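Local coordinates for protein GDNF family receptor alpha-3 (Homo sapiens, PDB 2GH0) that serves as a cell-surface receptor for artemin, whose binding leads to activation of RET in support of sensory and sympathetic peripheral neurons, at residues M17-T20 against K24-R27; A57-A62 against C138-L143; C68-N73 against E79-T84. All coordinates share one frame; numbering follows the deposited sequence.

How the contacts relate
All three contacts lie in a disulfide-rich helical fold, but their chemistry changes with place. Contact 1 is buried and covalent, a cystine tying helix 11-20 to helix 23-35. Contact 3 is partly buried and polar, with an arginine of helix 75-83 holding the loop before that helix; both belong to the first GDNF/GAS1 domain. Contact 2 lies at the surface and rests on one ion pair, between helix 59-66 of that domain and helix 135-143 of the second. Contacts 1 and 2 meet where Cys25 SG packs on His61 CB at 3.8 Å. Contact 3 touches neither, although in sequence it is nested within the loop that contact 2 closes.

Contact 1. Residues M17-T20 against K24-R27; sequences MLCT and KCDR
Thr20 O, at the end of helix 11-20, accepts a hydrogen bond from a basic side chain of another protein in the complex, probably the artemin ligand, and lies against Asp26 CB of the next helix at 3.4 Å. The two consecutive helices, joined by a short turn, are stapled by a disulfide within the first GDNF/GAS1 domain. The decisive evidence is covalent: Cys19 SG and Cys25 SG are bonded at 2.1 Å, with a chi3 of -96° that makes the bridge left-handed. Both sulfurs stand opposite the backbone nitrogen of their own residue (chi1 178° for Cys19 and -169° for Cys25), which lets them meet in the gap between the two backbones, where the CA atoms of Cys19 and Cys25 are 5.2 Å apart. The backbones come close at one point: Cys19 O lies 3.2 Å from Asp26 N, at an angle too poor for a hydrogen bond. Beside the bridge the side chains of Thr20 and Asp26 cross obliquely. The hydroxyl of Thr20 is engaged by Ala16 O one turn back in its own helix, while Cys25 N is bonded to Asn22 OD1 near the start of helix 23-35. Asp26 OD2 faces a basic side chain of the partner protein, a long and weak pairing; its other oxygen, Asp26 OD1, rests 3.7 Å from the methyl carbon Thr20 CG2.

Contact 2. Residues A57-A62 against C138-L143; sequences AAEPHA and CLRAYL
Arg140 meets Glu59 in a salt bridge between the two GDNF/GAS1 domains, and it is the one residue of 138-143 in close contact with 57-62. The segment opens with Cys138, bonded to Cys122 in a disulfide, and continues with Leu139, which packs on helix 189-205. Arg140 follows, its CG opposite the backbone nitrogen (chi1 166°) and its chain bent at chi3, which brings the guanidinium to the carboxylate. Arg140 NH2 lies 2.4 Å from Glu59 OE1, a salt bridge by charge and proximity but too short to be taken literally, so its fine geometry is doubtful. As modelled, the planes of the two groups are 72° apart, unlike a flat two-pronged pairing: Glu59 OE1 sits over one face of the guanidinium, while Glu59 OE2 lies at its edge, 3.1 Å from Arg140 NH2. Further on, Tyr142 rests on Leu191, and Leu143 is directed at 57-62, with its CD1 4.9 Å from Ala62 CB. Behind this surface ion pair, Leu143 packs on Gln63 and Leu66 of helix 59-66 and on Phe54 of helix 43-56, so helix 135-143 packs against both of these helices as well as helix 189-205.

Contact 3. Residues C68-N73 against E79-T84; sequences CPCAPN and ERRRNT
This is a side-chain-to-backbone contact within the first GDNF/GAS1 domain, in which Arg81 of helix 75-83 grips the loop at Cys68 and Cys70 that leads into that helix. Arg81 NH1 donates to Cys68 O over 2.8 Å; the bond is fairly straight, with an N-H...O angle of 162°, and each partner also lies in the plane of the other's group. A bend at chi3 (62°) turns the guanidinium back to the loop. The same Arg81 NH1 gives a second bond, to a water 2.8 Å away, and that water also accepts from Cys70 N at 2.8 Å, bridging helix and loop. Cys70 SG stands over one face of the guanidinium, 3.8 Å from Arg81 NH1, and the aliphatic part of the arginine passes Cys68 SG, with Arg81 CG at 4.0 Å. Two bonds from NH1, with a sulfur over the face near the rim, restrict how the group can turn. Two disulfides tie the loop down: Cys68 to Cys12 of helix 11-20, and Cys70 to Cys77 of helix 75-83 itself. Arg81 also forms a cation-pi contact with Phe154 of strand 152-154 and packs on Met199 of helix 189-205.

Contact 1. Residues M17-T20 against K24-R27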
ATOM      1  N   MET C  17      18.556  30.505   3.464  1.00 29.53           N
ATOM      2  CA  MET C  17      18.410  29.543   2.367  1.00 30.25           C
ATOM      3  C   MET C  17      19.734  28.893   1.895  1.00 31.12           C
ATOM      4  O   MET C  17      19.724  27.725   1.433  1.00 31.03           O
ATOM      5  CB  MET C  17      17.634  30.204   1.228  1.00 30.28           C
ATOM      6  CG  MET C  17      16.169  30.524   1.647  1.00 32.97           C
ATOM      7  SD  MET C  17      15.215  29.095   2.242  1.00 35.75           S
ATOM      8  CE  MET C  17      15.383  29.179   4.006  1.00 30.96           C
ATOM      9  N   LEU C  18      20.869  29.618   1.982  1.00 32.76           N
ATOM     10  CA  LEU C  18      22.184  28.976   1.757  1.00 32.63           C
ATOM     11  C   LEU C  18      22.416  27.827   2.699  1.00 33.58           C
ATOM     12  O   LEU C  18      23.001  26.808   2.360  1.00 31.24           O
ATOM     13  CB  LEU C  18      23.315  29.953   1.969  1.00 32.51           C
ATOM     14  CG  LEU C  18      24.058  30.706   0.919  1.00 37.75           C
ATOM     15  CD1 LEU C  18      25.282  31.358   1.648  1.00 41.99           C
ATOM     16  CD2 LEU C  18      24.487  29.799  -0.274  1.00 37.56           C
ATOM     17  N   CYS C  19      21.970  27.971   3.936  1.00 35.36           N
ATOM     18  CA  CYS C  19      22.039  26.870   4.912  1.00 35.14           C
ATOM     19  C   CYS C  19      21.148  25.698   4.462  1.00 35.27           C
ATOM     20  O   CYS C  19      21.554  24.513   4.495  1.00 34.25           O
ATOM     21  CB  CYS C  19      21.587  27.420   6.310  1.00 38.30           C
ATOM     22  SG  CYS C  19      21.542  26.177   7.708  1.00 44.96           S
ATOM     23  N   THR C  20      19.917  26.012   4.049  1.00 33.45           N
ATOM     24  CA  THR C  20      18.963  24.981   3.611  1.00 33.73           C
ATOM     25  C   THR C  20      19.545  24.221   2.430  1.00 34.00           C
ATOM     26  O   THR C  20      19.297  22.994   2.240  1.00 33.35           O
ATOM     27  CB  THR C  20      17.629  25.651   3.211  1.00 34.84           C
ATOM     28  OG1 THR C  20      17.074  26.342   4.357  1.00 35.97           O
ATOM     29  CG2 THR C  20      16.651  24.653   2.654  1.00 38.52           C
ATOM     30  N   LYS C  24      24.029  19.280   5.514  1.00 35.40           N
ATOM     31  CA  LYS C  24      24.403  19.230   6.936  1.00 38.50           C
ATOM     32  C   LYS C  24      23.778  20.377   7.705  1.00 36.28           C
ATOM     33  O   LYS C  24      23.192  20.175   8.770  1.00 36.49           O
ATOM     34  CB  LYS C  24      25.939  19.242   7.128  1.00 38.81           C
ATOM     35  CG  LYS C  24      26.386  19.624   8.535  1.00 41.22           C
ATOM     36  CD  LYS C  24      27.902  19.515   8.677  1.00 43.78           C
ATOM     37  CE  LYS C  24      28.656  20.607   7.898  1.00 46.72           C
ATOM     38  NZ  LYS C  24      30.088  20.184   7.668  1.00 49.28           N
ATOM     39  N   CYS C  25      23.896  21.589   7.177  1.00 35.47           N
ATOM     40  CA  CYS C  25      23.355  22.757   7.858  1.00 34.25           C
ATOM     41  C   CYS C  25      21.811  22.748   7.883  1.00 34.43           C
ATOM     42  O   CYS C  25      21.193  23.172   8.880  1.00 34.59           O
ATOM     43  CB  CYS C  25      23.833  24.040   7.154  1.00 34.88           C
ATOM     44  SG  CYS C  25      23.513  25.536   8.025  1.00 43.00           S
ATOM     45  N   ASP C  26      21.193  22.356   6.769  1.00 30.89           N
ATOM     46  CA  ASP C  26      19.741  22.228   6.728  1.00 32.40           C
ATOM     47  C   ASP C  26      19.245  21.338   7.875  1.00 32.08           C
ATOM     48  O   ASP C  26      18.270  21.664   8.568  1.00 32.56           O
ATOM     49  CB  ASP C  26      19.316  21.601   5.377  1.00 33.84           C
ATOM     50  CG  ASP C  26      17.788  21.432   5.256  1.00 35.76           C
ATOM     51  OD1 ASP C  26      17.073  22.410   5.556  1.00 38.55           O
ATOM     52  OD2 ASP C  26      17.334  20.329   4.942  1.00 39.11           O
ATOM     53  N   ARG C  27      19.889  20.191   8.079  1.00 31.54           N
ATOM     54  CA  ARG C  27      19.355  19.235   9.068  1.00 31.23           C
ATOM     55  C   ARG C  27      19.475  19.852  10.468  1.00 31.75           C
ATOM     56  O   ARG C  27      18.573  19.686  11.299  1.00 30.87           O
ATOM     57  CB  ARG C  27      20.039  17.889   8.990  1.00 30.48           C
ATOM     58  CG  ARG C  27      19.584  17.064   7.725  1.00 35.02           C
ATOM     59  CD  ARG C  27      19.163  15.662   8.021  1.00 45.88           C
ATOM     60  NE  ARG C  27      19.101  14.887   6.773  1.00 53.43           N
ATOM     61  CZ  ARG C  27      18.751  13.616   6.697  1.00 57.05           C
ATOM     62  NH1 ARG C  27      18.424  12.947   7.800  1.00 60.91           N
ATOM     63  NH2 ARG C  27      18.727  13.013   5.516  1.00 58.73           N
TER

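Contact 2. Residues A57-A62 against C138-L143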
ATOM      1  N   ALA C  57      27.570  22.909  12.601  1.00 33.10           N
ATOM      2  CA  ALA C  57      27.409  23.560  11.295  1.00 34.80           C
ATOM      3  C   ALA C  57      28.749  24.173  10.887  1.00 36.26           C
ATOM      4  O   ALA C  57      29.480  24.641  11.752  1.00 36.30           O
ATOM      5  CB  ALA C  57      26.375  24.667  11.384  1.00 35.85           C
ATOM      6  N   ALA C  58      29.044  24.256   9.576  1.00 35.18           N
ATOM      7  CA  ALA C  58      30.288  24.936   9.155  1.00 35.37           C
ATOM      8  C   ALA C  58      30.258  26.366   9.666  1.00 34.74           C
ATOM      9  O   ALA C  58      29.169  27.007   9.586  1.00 35.75           O
ATOM     10  CB  ALA C  58      30.428  24.867   7.607  1.00 36.00           C
ATOM     11  N   GLU C  59      31.385  26.897  10.192  1.00 33.26           N
ATOM     12  CA  GLU C  59      31.372  28.228  10.756  1.00 34.73           C
ATOM     13  C   GLU C  59      30.845  29.252   9.752  1.00 34.07           C
ATOM     14  O   GLU C  59      30.072  30.139  10.132  1.00 33.10           O
ATOM     15  CB  GLU C  59      32.731  28.693  11.303  1.00 35.08           C
ATOM     16  CG  GLU C  59      33.168  28.027  12.573  1.00 42.25           C
ATOM     17  CD  GLU C  59      34.678  28.024  12.714  1.00 53.82           C
ATOM     18  OE1 GLU C  59      35.215  29.145  12.911  1.00 59.37           O
ATOM     19  OE2 GLU C  59      35.319  26.930  12.620  1.00 50.93           O
ATOM     20  N   PRO C  60      31.296  29.157   8.496  1.00 32.15           N
ATOM     21  CA  PRO C  60      30.772  30.188   7.601  1.00 33.70           C
ATOM     22  C   PRO C  60      29.226  30.137   7.387  1.00 33.48           C
ATOM     23  O   PRO C  60      28.628  31.163   7.147  1.00 32.82           O
ATOM     24  CB  PRO C  60      31.545  29.937   6.309  1.00 31.03           C
ATOM     25  CG  PRO C  60      32.792  29.122   6.717  1.00 35.00           C
ATOM     26  CD  PRO C  60      32.304  28.254   7.825  1.00 33.57           C
ATOM     27  N   HIS C  61      28.634  28.932   7.369  1.00 32.05           N
ATOM     28  CA  HIS C  61      27.170  28.806   7.290  1.00 32.73           C
ATOM     29  C   HIS C  61      26.476  29.332   8.533  1.00 33.18           C
ATOM     30  O   HIS C  61      25.493  30.067   8.467  1.00 34.39           O
ATOM     31  CB  HIS C  61      26.744  27.334   7.023  1.00 32.87           C
ATOM     32  CG  HIS C  61      27.138  26.851   5.666  1.00 34.98           C
ATOM     33  ND1 HIS C  61      27.730  25.635   5.453  1.00 37.17           N
ATOM     34  CD2 HIS C  61      27.037  27.440   4.451  1.00 37.24           C
ATOM     35  CE1 HIS C  61      27.998  25.488   4.160  1.00 39.23           C
ATOM     36  NE2 HIS C  61      27.595  26.581   3.533  1.00 39.92           N
ATOM     37  N   ALA C  62      27.001  28.974   9.671  1.00 32.86           N
ATOM     38  CA  ALA C  62      26.409  29.458  10.928  1.00 34.55           C
ATOM     39  C   ALA C  62      26.493  31.000  11.088  1.00 33.89           C
ATOM     40  O   ALA C  62      25.523  31.682  11.528  1.00 32.62           O
ATOM     41  CB  ALA C  62      27.089  28.647  12.124  1.00 34.37           C
ATOM     42  N   CYS C 138      37.070  35.464  17.944  1.00 34.60           N
ATOM     43  CA  CYS C 138      36.036  36.159  18.697  1.00 36.47           C
ATOM     44  C   CYS C 138      34.627  35.792  18.239  1.00 35.32           C
ATOM     45  O   CYS C 138      33.783  35.508  19.080  1.00 34.71           O
ATOM     46  CB  CYS C 138      36.229  37.697  18.680  1.00 35.53           C
ATOM     47  SG  CYS C 138      34.809  38.600  19.364  1.00 39.07           S
ATOM     48  N   LEU C 139      34.387  35.729  16.928  1.00 33.38           N
ATOM     49  CA  LEU C 139      33.037  35.394  16.458  1.00 32.51           C
ATOM     50  C   LEU C 139      32.642  33.990  16.859  1.00 33.60           C
ATOM     51  O   LEU C 139      31.505  33.744  17.280  1.00 33.27           O
ATOM     52  CB  LEU C 139      32.944  35.535  14.927  1.00 33.31           C
ATOM     53  CG  LEU C 139      32.920  37.029  14.494  1.00 31.14           C
ATOM     54  CD1 LEU C 139      32.654  37.066  12.952  1.00 36.17           C
ATOM     55  CD2 LEU C 139      31.978  38.089  15.245  1.00 33.71           C
ATOM     56  N   ARG C 140      33.608  33.078  16.773  1.00 33.61           N
ATOM     57  CA  ARG C 140      33.333  31.659  17.093  1.00 34.43           C
ATOM     58  C   ARG C 140      33.027  31.520  18.577  1.00 33.42           C
ATOM     59  O   ARG C 140      32.155  30.739  18.970  1.00 32.94           O
ATOM     60  CB  ARG C 140      34.520  30.801  16.639  1.00 34.27           C
ATOM     61  CG  ARG C 140      34.548  29.377  17.199  1.00 38.16           C
ATOM     62  CD  ARG C 140      35.898  28.735  17.013  1.00 43.48           C
ATOM     63  NE  ARG C 140      36.272  28.530  15.620  1.00 49.86           N
ATOM     64  CZ  ARG C 140      37.249  29.181  14.986  1.00 54.74           C
ATOM     65  NH1 ARG C 140      38.003  30.082  15.610  1.00 53.95           N
ATOM     66  NH2 ARG C 140      37.507  28.894  13.712  1.00 59.21           N
ATOM     67  N   ALA C 141      33.718  32.286  19.414  1.00 32.70           N
ATOM     68  CA  ALA C 141      33.484  32.262  20.880  1.00 33.18           C
ATOM     69  C   ALA C 141      32.162  32.934  21.283  1.00 34.50           C
ATOM     70  O   ALA C 141      31.442  32.474  22.178  1.00 33.67           O
ATOM     71  CB  ALA C 141      34.634  32.951  21.595  1.00 34.05           C
ATOM     72  N   TYR C 142      31.838  34.026  20.610  1.00 33.12           N
ATOM     73  CA  TYR C 142      30.516  34.674  20.749  1.00 34.77           C
ATOM     74  C   TYR C 142      29.383  33.717  20.379  1.00 34.56           C
ATOM     75  O   TYR C 142      28.475  33.489  21.194  1.00 35.30           O
ATOM     76  CB  TYR C 142      30.452  35.930  19.875  1.00 34.57           C
ATOM     77  CG  TYR C 142      29.082  36.617  19.923  1.00 35.10           C
ATOM     78  CD1 TYR C 142      28.701  37.408  21.004  1.00 36.47           C
ATOM     79  CD2 TYR C 142      28.175  36.456  18.879  1.00 37.03           C
ATOM     80  CE1 TYR C 142      27.438  38.043  21.032  1.00 36.03           C
ATOM     81  CE2 TYR C 142      26.894  37.089  18.906  1.00 38.32           C
ATOM     82  CZ  TYR C 142      26.544  37.858  20.018  1.00 34.10           C
ATOM     83  OH  TYR C 142      25.244  38.379  19.989  1.00 36.64           O
ATOM     84  N   LEU C 143      29.448  33.099  19.190  1.00 33.62           N
ATOM     85  CA  LEU C 143      28.405  32.156  18.786  1.00 32.58           C
ATOM     86  C   LEU C 143      28.345  30.915  19.653  1.00 33.38           C
ATOM     87  O   LEU C 143      27.268  30.365  19.882  1.00 33.01           O
ATOM     88  CB  LEU C 143      28.455  31.796  17.274  1.00 32.67           C
ATOM     89  CG  LEU C 143      28.432  33.005  16.284  1.00 39.13           C
ATOM     90  CD1 LEU C 143      28.438  32.393  14.921  1.00 42.21           C
ATOM     91  CD2 LEU C 143      27.204  33.783  16.454  1.00 43.39           C
TER

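Contact 3. Residues C68-N73 against E79-T84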
ATOM      1  N   CYS C  68      23.817  38.333   9.601  1.00 37.96           N
ATOM      2  CA  CYS C  68      23.413  38.685   8.223  1.00 36.06           C
ATOM      3  C   CYS C  68      23.080  40.166   8.185  1.00 36.58           C
ATOM      4  O   CYS C  68      22.552  40.769   9.211  1.00 33.37           O
ATOM      5  CB  CYS C  68      22.244  37.790   7.753  1.00 37.37           C
ATOM      6  SG  CYS C  68      20.836  37.766   8.910  1.00 40.03           S
ATOM      7  N   PRO C  69      23.440  40.823   7.081  1.00 36.99           N
ATOM      8  CA  PRO C  69      23.287  42.273   7.017  1.00 36.15           C
ATOM      9  C   PRO C  69      21.863  42.720   6.620  1.00 37.82           C
ATOM     10  O   PRO C  69      21.255  42.047   5.803  1.00 35.79           O
ATOM     11  CB  PRO C  69      24.279  42.656   5.908  1.00 37.73           C
ATOM     12  CG  PRO C  69      24.303  41.501   5.004  1.00 36.23           C
ATOM     13  CD  PRO C  69      24.033  40.254   5.837  1.00 37.50           C
ATOM     14  N   CYS C  70      21.380  43.865   7.160  1.00 36.62           N
ATOM     15  CA  CYS C  70      20.050  44.417   6.893  1.00 38.04           C
ATOM     16  C   CYS C  70      20.182  45.893   6.579  1.00 39.66           C
ATOM     17  O   CYS C  70      20.881  46.614   7.295  1.00 39.72           O
ATOM     18  CB  CYS C  70      19.107  44.266   8.095  1.00 38.27           C
ATOM     19  SG  CYS C  70      18.710  42.510   8.482  1.00 40.70           S
ATOM     20  N   ALA C  71      19.471  46.365   5.571  1.00 40.96           N
ATOM     21  CA  ALA C  71      19.390  47.810   5.335  1.00 43.13           C
ATOM     22  C   ALA C  71      18.773  48.486   6.577  1.00 45.25           C
ATOM     23  O   ALA C  71      18.000  47.856   7.320  1.00 44.52           O
ATOM     24  CB  ALA C  71      18.577  48.117   4.070  1.00 42.60           C
ATOM     25  N   PRO C  72      19.114  49.782   6.823  1.00 47.11           N
ATOM     26  CA  PRO C  72      18.678  50.497   8.028  1.00 47.25           C
ATOM     27  C   PRO C  72      17.136  50.469   8.187  1.00 47.32           C
ATOM     28  O   PRO C  72      16.613  50.183   9.279  1.00 47.69           O
ATOM     29  CB  PRO C  72      19.109  51.957   7.723  1.00 48.51           C
ATOM     30  CG  PRO C  72      19.157  52.030   6.164  1.00 47.28           C
ATOM     31  CD  PRO C  72      19.814  50.685   5.880  1.00 47.96           C
ATOM     32  N   ASN C  73      16.414  50.730   7.103  1.00 46.02           N
ATOM     33  CA  ASN C  73      14.947  50.827   7.203  1.00 45.96           C
ATOM     34  C   ASN C  73      14.223  49.502   6.884  1.00 44.18           C
ATOM     35  O   ASN C  73      13.007  49.497   6.663  1.00 43.83           O
ATOM     36  CB  ASN C  73      14.392  51.971   6.329  1.00 47.74           C
ATOM     37  CG  ASN C  73      14.905  53.382   6.757  1.00 50.87           C
ATOM     38  OD1 ASN C  73      15.279  53.632   7.922  1.00 53.53           O
ATOM     39  ND2 ASN C  73      14.920  54.305   5.790  1.00 51.91           N
ATOM     40  N   GLU C  79      13.979  41.936  11.963  1.00 34.18           N
ATOM     41  CA  GLU C  79      13.127  41.080  12.784  1.00 35.85           C
ATOM     42  C   GLU C  79      13.477  39.617  12.519  1.00 33.90           C
ATOM     43  O   GLU C  79      13.553  38.825  13.439  1.00 33.50           O
ATOM     44  CB  GLU C  79      11.630  41.297  12.506  1.00 36.46           C
ATOM     45  CG  GLU C  79      10.699  40.486  13.370  1.00 46.79           C
ATOM     46  CD  GLU C  79       9.200  40.762  13.102  1.00 53.57           C
ATOM     47  OE1 GLU C  79       8.884  41.606  12.228  1.00 60.50           O
ATOM     48  OE2 GLU C  79       8.347  40.123  13.766  1.00 57.97           O
ATOM     49  N   ARG C  80      13.666  39.254  11.262  1.00 33.11           N
ATOM     50  CA  ARG C  80      14.144  37.880  10.963  1.00 33.57           C
ATOM     51  C   ARG C  80      15.450  37.601  11.702  1.00 32.39           C
ATOM     52  O   ARG C  80      15.560  36.613  12.427  1.00 34.09           O
ATOM     53  CB  ARG C  80      14.351  37.693   9.465  1.00 33.03           C
ATOM     54  CG  ARG C  80      15.111  36.425   9.169  1.00 34.40           C
ATOM     55  CD  ARG C  80      15.153  36.138   7.702  1.00 35.12           C
ATOM     56  NE  ARG C  80      15.297  34.713   7.742  1.00 50.34           N
ATOM     57  CZ  ARG C  80      14.344  33.832   7.517  1.00 41.74           C
ATOM     58  NH1 ARG C  80      13.131  34.160   7.046  1.00 43.08           N
ATOM     59  NH2 ARG C  80      14.681  32.591   7.675  1.00 44.26           N
ATOM     60  N   ARG C  81      16.410  38.509  11.568  1.00 32.52           N
ATOM     61  CA  ARG C  81      17.720  38.310  12.231  1.00 32.14           C
ATOM     62  C   ARG C  81      17.587  38.178  13.721  1.00 33.31           C
ATOM     63  O   ARG C  81      18.204  37.282  14.331  1.00 33.16           O
ATOM     64  CB  ARG C  81      18.657  39.497  11.995  1.00 31.68           C
ATOM     65  CG  ARG C  81      20.056  39.283  12.487  1.00 32.32           C
ATOM     66  CD  ARG C  81      20.946  40.410  11.933  1.00 32.12           C
ATOM     67  NE  ARG C  81      20.464  41.705  12.439  1.00 34.44           N
ATOM     68  CZ  ARG C  81      20.821  42.861  11.908  1.00 37.77           C
ATOM     69  NH1 ARG C  81      21.654  42.900  10.832  1.00 36.01           N
ATOM     70  NH2 ARG C  81      20.364  43.986  12.434  1.00 36.08           N
ATOM     71  N   ARG C  82      16.767  39.041  14.337  1.00 33.16           N
ATOM     72  CA  ARG C  82      16.561  39.007  15.813  1.00 33.20           C
ATOM     73  C   ARG C  82      15.850  37.728  16.313  1.00 32.74           C
ATOM     74  O   ARG C  82      15.970  37.314  17.494  1.00 33.50           O
ATOM     75  CB  ARG C  82      15.737  40.276  16.207  1.00 34.66           C
ATOM     76  CG  ARG C  82      15.744  40.608  17.661  1.00 37.07           C
ATOM     77  CD  ARG C  82      14.884  41.872  17.908  1.00 33.85           C
ATOM     78  NE  ARG C  82      13.484  41.742  17.571  1.00 40.13           N
ATOM     79  CZ  ARG C  82      12.617  41.075  18.332  1.00 46.46           C
ATOM     80  NH1 ARG C  82      13.039  40.495  19.459  1.00 48.33           N
ATOM     81  NH2 ARG C  82      11.337  40.969  17.981  1.00 49.15           N
ATOM     82  N   ASN C  83      15.053  37.114  15.442  1.00 32.85           N
ATOM     83  CA  ASN C  83      14.345  35.871  15.833  1.00 33.32           C
ATOM     84  C   ASN C  83      14.898  34.566  15.334  1.00 33.27           C
ATOM     85  O   ASN C  83      14.305  33.498  15.599  1.00 31.03           O
ATOM     86  CB  ASN C  83      12.879  35.990  15.453  1.00 31.99           C
ATOM     87  CG  ASN C  83      12.168  37.027  16.336  1.00 38.64           C
ATOM     88  OD1 ASN C  83      11.844  36.725  17.476  1.00 40.83           O
ATOM     89  ND2 ASN C  83      12.038  38.271  15.854  1.00 39.66           N
ATOM     90  N   THR C  84      16.029  34.667  14.643  1.00 32.84           N
ATOM     91  CA  THR C  84      16.702  33.512  14.088  1.00 32.67           C
ATOM     92  C   THR C  84      17.013  32.421  15.103  1.00 33.85           C
ATOM     93  O   THR C  84      16.841  31.238  14.767  1.00 33.93           O
ATOM     94  CB  THR C  84      17.904  33.924  13.208  1.00 33.48           C
ATOM     95  OG1 THR C  84      17.391  34.569  12.048  1.00 33.29           O
ATOM     96  CG2 THR C  84      18.749  32.721  12.794  1.00 33.14           C
TER
HETATM   97  O   HOH W   1      22.693  45.040   9.305  1.00 32.15           O